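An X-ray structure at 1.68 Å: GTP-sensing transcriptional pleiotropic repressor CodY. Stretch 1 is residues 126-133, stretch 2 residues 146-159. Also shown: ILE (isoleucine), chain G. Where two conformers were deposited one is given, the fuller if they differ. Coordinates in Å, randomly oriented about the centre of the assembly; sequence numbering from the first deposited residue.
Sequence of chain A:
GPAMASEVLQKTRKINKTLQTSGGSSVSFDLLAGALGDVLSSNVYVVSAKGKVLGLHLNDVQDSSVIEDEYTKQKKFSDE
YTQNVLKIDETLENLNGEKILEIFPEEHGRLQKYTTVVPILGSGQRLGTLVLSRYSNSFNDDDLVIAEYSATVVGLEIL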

ATOM      1  N   ARG A 126      20.255  -1.265   7.786  1.00 33.73           N
ATOM      2  CA  ARG A 126      20.114  -1.727   9.164  1.00 24.18           C
ATOM      3  C   ARG A 126      18.833  -0.996   9.760  1.00 27.51           C
ATOM      4  O   ARG A 126      18.865   0.198  10.014  1.00 39.10           O
ATOM      5  N   LEU A 127      17.780  -1.782   9.909  1.00 28.03           N
ATOM      6  CA  LEU A 127      16.470  -1.342  10.370  1.00 23.76           C
ATOM      7  C   LEU A 127      16.212  -1.494  11.825  1.00 28.10           C
ATOM      8  O   LEU A 127      15.296  -0.887  12.369  1.00 26.45           O
ATOM      9  N   GLY A 128      16.972  -2.371  12.488  1.00 22.96           N
ATOM     10  CA  GLY A 128      16.755  -2.616  13.872  1.00 24.43           C
ATOM     11  C   GLY A 128      17.627  -3.821  14.353  1.00 20.81           C
ATOM     12  O   GLY A 128      18.612  -4.172  13.642  1.00 24.46           O
ATOM     13  N   THR A 129      17.265  -4.329  15.502  1.00 21.94           N
ATOM     14  CA  THR A 129      18.025  -5.397  16.203  1.00 21.18           C
ATOM     15  C   THR A 129      17.108  -6.293  16.936  1.00 23.80           C
ATOM     16  O   THR A 129      16.128  -5.916  17.515  1.00 21.17           O
ATOM     17  N   LEU A 130      17.404  -7.619  16.865  1.00 20.28           N
ATOM     18  CA  LEU A 130      16.699  -8.602  17.612  1.00 22.10           C
ATOM     19  C   LEU A 130      17.682  -9.014  18.726  1.00 21.64           C
ATOM     20  O   LEU A 130      18.844  -9.370  18.452  1.00 23.37           O
ATOM     21  N   VAL A 131      17.239  -8.957  19.959  1.00 20.33           N
ATOM     22  CA  VAL A 131      18.002  -9.282  21.166  1.00 22.45           C
ATOM     23  C   VAL A 131      17.299 -10.385  21.927  1.00 22.22           C
ATOM     24  O   VAL A 131      16.074 -10.399  22.168  1.00 20.51           O
ATOM     25  N   LEU A 132      18.060 -11.494  22.191  1.00 20.31           N
ATOM     26  CA  LEU A 132      17.509 -12.652  22.802  1.00 23.91           C
ATOM     27  C   LEU A 132      18.394 -12.993  23.970  1.00 21.23           C
ATOM     28  O   LEU A 132      19.611 -12.878  23.860  1.00 23.53           O
ATOM     29  N   SER A 133      17.779 -13.290  25.113  1.00 20.40           N
ATOM     30  CA  SER A 133      18.542 -13.482  26.333  1.00 20.17           C
ATOM     31  C   SER A 133      17.947 -14.468  27.287  1.00 20.52           C
ATOM     32  O   SER A 133      16.760 -14.516  27.442  1.00 19.57           O
ATOM     33  N   ILE A 146      16.833 -20.021  13.749  1.00 18.38           N
ATOM     34  CA  ILE A 146      15.444 -19.533  14.065  1.00 20.16           C
ATOM     35  C   ILE A 146      15.547 -18.005  14.264  1.00 22.20           C
ATOM     36  O   ILE A 146      14.761 -17.250  13.710  1.00 23.47           O
ATOM     37  N   ALA A 147      16.522 -17.610  14.998  1.00 17.28           N
ATOM     38  CA  ALA A 147      16.718 -16.113  15.253  1.00 18.85           C
ATOM     39  C   ALA A 147      16.991 -15.348  14.038  1.00 22.29           C
ATOM     40  O   ALA A 147      16.408 -14.229  13.827  1.00 22.51           O
ATOM     41  N   GLU A 148      17.846 -15.825  13.153  1.00 20.65           N
ATOM     42  CA  GLU A 148      18.191 -15.128  12.003  1.00 20.28           C
ATOM     43  C   GLU A 148      17.112 -15.047  10.946  1.00 19.12           C
ATOM     44  O   GLU A 148      16.950 -13.950  10.283  1.00 23.88           O
ATOM     45  N   TYR A 149      16.364 -16.139  10.727  1.00 19.89           N
ATOM     46  CA  TYR A 149      15.341 -16.067   9.818  1.00 21.70           C
ATOM     47  C   TYR A 149      14.205 -15.149  10.414  1.00 20.10           C
ATOM     48  O   TYR A 149      13.590 -14.420   9.623  1.00 22.69           O
ATOM     49  N   SER A 150      13.983 -15.235  11.695  1.00 19.02           N
ATOM     50  CA  SER A 150      12.935 -14.363  12.337  1.00 19.68           C
ATOM     51  C   SER A 150      13.309 -12.901  12.218  1.00 20.93           C
ATOM     52  O   SER A 150      12.388 -12.087  11.835  1.00 21.15           O
ATOM     53  N   ALA A 151      14.566 -12.571  12.408  1.00 17.32           N
ATOM     54  CA  ALA A 151      15.071 -11.178  12.135  1.00 19.29           C
ATOM     55  C   ALA A 151      14.904 -10.735  10.731  1.00 20.43           C
ATOM     56  O   ALA A 151      14.481  -9.594  10.439  1.00 21.44           O
ATOM     57  N   THR A 152      15.209 -11.620   9.754  1.00 22.25           N
ATOM     58  CA  THR A 152      14.996 -11.323   8.396  1.00 21.46           C
ATOM     59  C   THR A 152      13.497 -11.060   8.079  1.00 20.73           C
ATOM     60  O   THR A 152      13.182 -10.142   7.303  1.00 25.36           O
ATOM     61  N   VAL A 153      12.604 -11.843   8.665  1.00 18.15           N
ATOM     62  CA  VAL A 153      11.184 -11.627   8.456  1.00 21.66           C
ATOM     63  C   VAL A 153      10.749 -10.219   9.043  1.00 22.85           C
ATOM     64  O   VAL A 153      10.021  -9.463   8.317  1.00 25.24           O
ATOM     65  N   VAL A 154      11.246  -9.901  10.190  1.00 20.92           N
ATOM     66  CA  VAL A 154      10.985  -8.481  10.745  1.00 23.98           C
ATOM     67  C   VAL A 154      11.446  -7.431   9.733  1.00 23.79           C
ATOM     68  O   VAL A 154      10.627  -6.522   9.353  1.00 25.36           O
ATOM     69  N   GLY A 155      12.668  -7.603   9.182  1.00 20.07           N
ATOM     70  CA  GLY A 155      13.159  -6.773   8.097  1.00 24.79           C
ATOM     71  C   GLY A 155      12.270  -6.573   6.875  1.00 24.78           C
ATOM     72  O   GLY A 155      12.122  -5.447   6.364  1.00 30.39           O
ATOM     73  N   LEU A 156      11.618  -7.650   6.454  1.00 23.11           N
ATOM     74  CA  LEU A 156      10.724  -7.664   5.357  1.00 24.78           C
ATOM     75  C   LEU A 156       9.446  -6.932   5.649  1.00 25.06           C
ATOM     76  O   LEU A 156       8.746  -6.506   4.723  1.00 26.79           O
ATOM     77  N   GLU A 157       9.107  -6.924   6.925  1.00 23.59           N
ATOM     78  CA  GLU A 157       7.804  -6.397   7.381  0.50 26.86           C
ATOM     79  C   GLU A 157       7.893  -4.947   7.810  1.00 29.69           C
ATOM     80  O   GLU A 157       6.836  -4.288   7.885  1.00 38.87           O
ATOM     81  N   ILE A 158       9.086  -4.474   8.111  1.00 27.68           N
ATOM     82  CA  ILE A 158       9.275  -3.048   8.408  1.00 37.57           C
ATOM     83  C   ILE A 158       9.547  -2.225   7.143  1.00 51.08           C
ATOM     84  O   ILE A 158       9.015  -1.097   6.971  1.00 52.92           O
ATOM     85  N   LEU A 159      10.429  -2.823   6.322  1.00 59.86           N
ATOM     86  CA  LEU A 159      11.089  -2.341   5.079  1.00 65.75           C
ATOM     87  C   LEU A 159      10.267  -1.425   4.200  1.00 61.89           C
ATOM     88  O   LEU A 159      10.494  -0.190   4.259  1.00 91.44           O
ATOM     89  OXT LEU A 159       9.387  -1.839   3.439  1.00 68.12           O
TER

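Strand 126-133 and helix 146-158 of CodY pack at a closest axial approach of 9.0 Å, their N-to-C directions 142° apart, so that walking up the helix means walking back down the strand. No hydrogen bond crosses between the two stretches; their side-chain contacts are apolar, and the stretches bury 295 Å² in all, both sides summed, with Leu-127, Leu-130 and Leu-132 all pointing toward the helix. Ile-146 (chi1 m, chi2 t) lies out of reach of the strand, but its carbonyl O accepts a hydrogen bond from Ser-150 OG (2.9 Å). Ala-147 points toward the strand: its CB lies 3.8 Å from CD1 of Leu-132 (chi1 m, chi2 124°, between wells), and its O is 3.4 Å from CD2 of Leu-130 (chi1 t, chi2 p). Glu-148 (m) points away, and its carboxylate is hydrogen-bonded elsewhere in the structure. Ser-150 (m) points toward the strand, yet its hydroxyl is spent on its own helix. One turn on from Ala-147, Ala-151 CB touches Leu-130 CD2 at 4.1 Å; here the backbones come close, CA of Leu-130 lying 6.3 Å from CA of Ala-151. Thr-152 (m), out of reach, returns its OG1 to Glu-148 O (2.9 Å). Gly-155 has no side chain, and its O lies 3.7 Å from CD1 of Leu-127 (chi1 m, chi2 t). Leu-127 CD1 also meets Ile-158 CB (4.3 Å; Ile-158 is m, t and points toward the strand) and Leu-159 CB (4.2 Å), although Leu-159 (t, t) points sideways and is poorly ordered. On the strand, Thr-129 (m) points away from the helix; Arg-126 (chi1 t), itself out of reach, donates from NE to Gly-128 O (2.8 Å) and from NH2 to Thr-129 OG1 (2.9 Å). Ser-133 (t), beyond the helix's reach, brings its CB to 3.6 Å from CG2 of the bound isoleucine.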

ATOM      1  CB  ARG A 126      21.323  -1.355   9.943  1.00 26.42           C
ATOM      2  CG  ARG A 126      21.320  -1.625  11.454  1.00 28.50           C
ATOM      3  CD  ARG A 126      21.201  -3.148  11.755  1.00 22.15           C
ATOM      4  NE  ARG A 126      21.285  -3.513  13.126  1.00 25.79           N
ATOM      5  CZ  ARG A 126      22.428  -3.618  13.827  1.00 24.26           C
ATOM      6  NH1 ARG A 126      23.600  -3.425  13.283  1.00 28.68           N
ATOM      7  NH2 ARG A 126      22.401  -3.981  15.091  1.00 26.24           N
ATOM      8  CB  LEU A 127      15.383  -2.014   9.559  1.00 29.37           C
ATOM      9  CG  LEU A 127      15.385  -1.752   8.064  1.00 31.48           C
ATOM     10  CD1 LEU A 127      14.302  -2.561   7.346  1.00 38.01           C
ATOM     11  CD2 LEU A 127      15.270  -0.290   7.755  1.00 32.08           C
ATOM     12  CB  THR A 129      19.068  -4.744  17.174  1.00 24.20           C
ATOM     13  OG1 THR A 129      19.855  -3.752  16.503  1.00 21.49           O
ATOM     14  CG2 THR A 129      20.075  -5.738  17.741  1.00 25.84           C
ATOM     15  CB  LEU A 130      16.311  -9.791  16.707  1.00 19.23           C
ATOM     16  CG  LEU A 130      15.667 -10.928  17.407  1.00 19.94           C
ATOM     17  CD1 LEU A 130      14.251 -10.768  17.893  1.00 25.82           C
ATOM     18  CD2 LEU A 130      15.627 -12.169  16.427  1.00 19.75           C
ATOM     19  CB  VAL A 131      18.202  -8.052  22.092  1.00 23.17           C
ATOM     20  CG1 VAL A 131      19.025  -8.454  23.286  1.00 24.26           C
ATOM     21  CG2 VAL A 131      18.885  -6.937  21.363  1.00 22.71           C
ATOM     22  CB  LEU A 132      17.494 -13.866  21.852  1.00 22.71           C
ATOM     23  CG  LEU A 132      16.719 -13.590  20.576  1.00 27.34           C
ATOM     24  CD1 LEU A 132      17.619 -13.853  19.426  1.00 37.61           C
ATOM     25  CD2 LEU A 132      15.469 -14.384  20.415  1.00 43.04           C
ATOM     26  CB  SER A 133      18.768 -12.163  27.012  1.00 23.49           C
ATOM     27  OG  SER A 133      19.575 -12.231  28.169  1.00 29.84           O
ATOM     28  CB  ILE A 146      14.836 -20.200  15.264  1.00 22.25           C
ATOM     29  CG1 ILE A 146      14.617 -21.724  14.902  1.00 24.86           C
ATOM     30  CG2 ILE A 146      13.531 -19.535  15.716  1.00 27.49           C
ATOM     31  CD1 ILE A 146      14.313 -22.511  16.095  1.00 33.06           C
ATOM     32  CB  ALA A 147      17.758 -15.845  16.246  1.00 20.58           C
ATOM     33  CB  GLU A 148      19.513 -15.593  11.407  1.00 21.23           C
ATOM     34  CG  GLU A 148      20.666 -15.253  12.313  1.00 22.14           C
ATOM     35  CD  GLU A 148      22.031 -15.522  11.757  1.00 30.13           C
ATOM     36  OE1 GLU A 148      22.131 -15.903  10.549  1.00 28.06           O
ATOM     37  OE2 GLU A 148      22.984 -15.302  12.558  1.00 31.12           O
ATOM     38  CB  TYR A 149      14.813 -17.354   9.246  1.00 24.94           C
ATOM     39  CG  TYR A 149      13.778 -18.067   9.886  1.00 24.92           C
ATOM     40  CD1 TYR A 149      12.402 -17.653   9.822  1.00 23.84           C
ATOM     41  CD2 TYR A 149      14.053 -19.347  10.419  1.00 32.71           C
ATOM     42  CE1 TYR A 149      11.418 -18.432  10.346  1.00 24.94           C
ATOM     43  CE2 TYR A 149      13.068 -20.097  10.952  1.00 30.12           C
ATOM     44  CZ  TYR A 149      11.751 -19.679  10.880  1.00 29.44           C
ATOM     45  OH  TYR A 149      10.798 -20.477  11.415  1.00 31.03           O
ATOM     46  CB  SER A 150      12.791 -14.746  13.786  1.00 23.12           C
ATOM     47  OG  SER A 150      12.156 -15.987  13.998  1.00 23.46           O
ATOM     48  CB  ALA A 151      16.501 -11.003  12.578  1.00 23.25           C
ATOM     49  CB  THR A 152      15.557 -12.522   7.527  1.00 20.24           C
ATOM     50  OG1 THR A 152      16.969 -12.543   7.740  1.00 24.25           O
ATOM     51  CG2 THR A 152      15.312 -12.317   6.111  1.00 25.08           C
ATOM     52  CB  VAL A 153      10.357 -12.717   9.114  1.00 26.88           C
ATOM     53  CG1 VAL A 153       8.872 -12.344   9.262  1.00 28.15           C
ATOM     54  CG2 VAL A 153      10.468 -13.942   8.250  1.00 25.27           C
ATOM     55  CB  VAL A 154      11.580  -8.241  12.135  1.00 21.57           C
ATOM     56  CG1 VAL A 154      11.335  -6.716  12.592  1.00 19.60           C
ATOM     57  CG2 VAL A 154      11.027  -9.157  13.190  1.00 22.71           C
ATOM     58  CB  LEU A 156      10.305  -9.106   4.959  1.00 26.85           C
ATOM     59  CG  LEU A 156      11.414  -9.925   4.310  1.00 31.47           C
ATOM     60  CD1 LEU A 156      10.827 -11.315   4.172  1.00 34.36           C
ATOM     61  CD2 LEU A 156      11.780  -9.443   2.928  1.00 38.62           C
ATOM     62  CB  GLU A 157       7.238  -7.215   8.511  0.50 25.27           C
ATOM     63  CG  GLU A 157       6.773  -8.596   8.095  0.50 23.82           C
ATOM     64  CD  GLU A 157       5.543  -8.631   7.219  0.50 33.82           C
ATOM     65  OE1 GLU A 157       5.504  -9.685   6.542  0.50 35.29           O
ATOM     66  OE2 GLU A 157       4.651  -7.674   7.233  0.50 35.70           O
ATOM     67  CB  ILE A 158      10.485  -2.795   9.279  1.00 34.71           C
ATOM     68  CG1 ILE A 158      10.280  -3.356  10.634  1.00 40.17           C
ATOM     69  CG2 ILE A 158      10.572  -1.265   9.452  1.00 47.27           C
ATOM     70  CD1 ILE A 158      11.544  -3.220  11.480  1.00 49.82           C
ATOM     71  CB  LEU A 159      11.613  -3.591   4.307  1.00 67.11           C
ATOM     72  CG  LEU A 159      12.005  -3.791   2.851  1.00 70.04           C
ATOM     73  CD1 LEU A 159      12.693  -5.173   2.707  1.00 66.84           C
ATOM     74  CD2 LEU A 159      10.819  -3.699   1.889  1.00 80.47           C
TER
HETATM   75  N   ILE G 201      18.502  -6.777  30.461  1.00 31.56           N
HETATM   76  CA  ILE G 201      18.275  -7.616  29.246  1.00 31.98           C
HETATM   77  C   ILE G 201      17.708  -8.953  29.651  1.00 31.93           C
HETATM   78  O   ILE G 201      18.282  -9.596  30.528  1.00 30.98           O
HETATM   79  CB  ILE G 201      19.564  -7.765  28.467  1.00 32.63           C
HETATM   80  CG1 ILE G 201      19.978  -6.391  27.921  1.00 34.42           C
HETATM   81  CG2 ILE G 201      19.359  -8.637  27.274  1.00 33.97           C
HETATM   82  CD1 ILE G 201      19.203  -5.914  26.707  1.00 28.60           C
HETATM   83  OXT ILE G 201      16.653  -9.287  29.155  1.00 30.06           O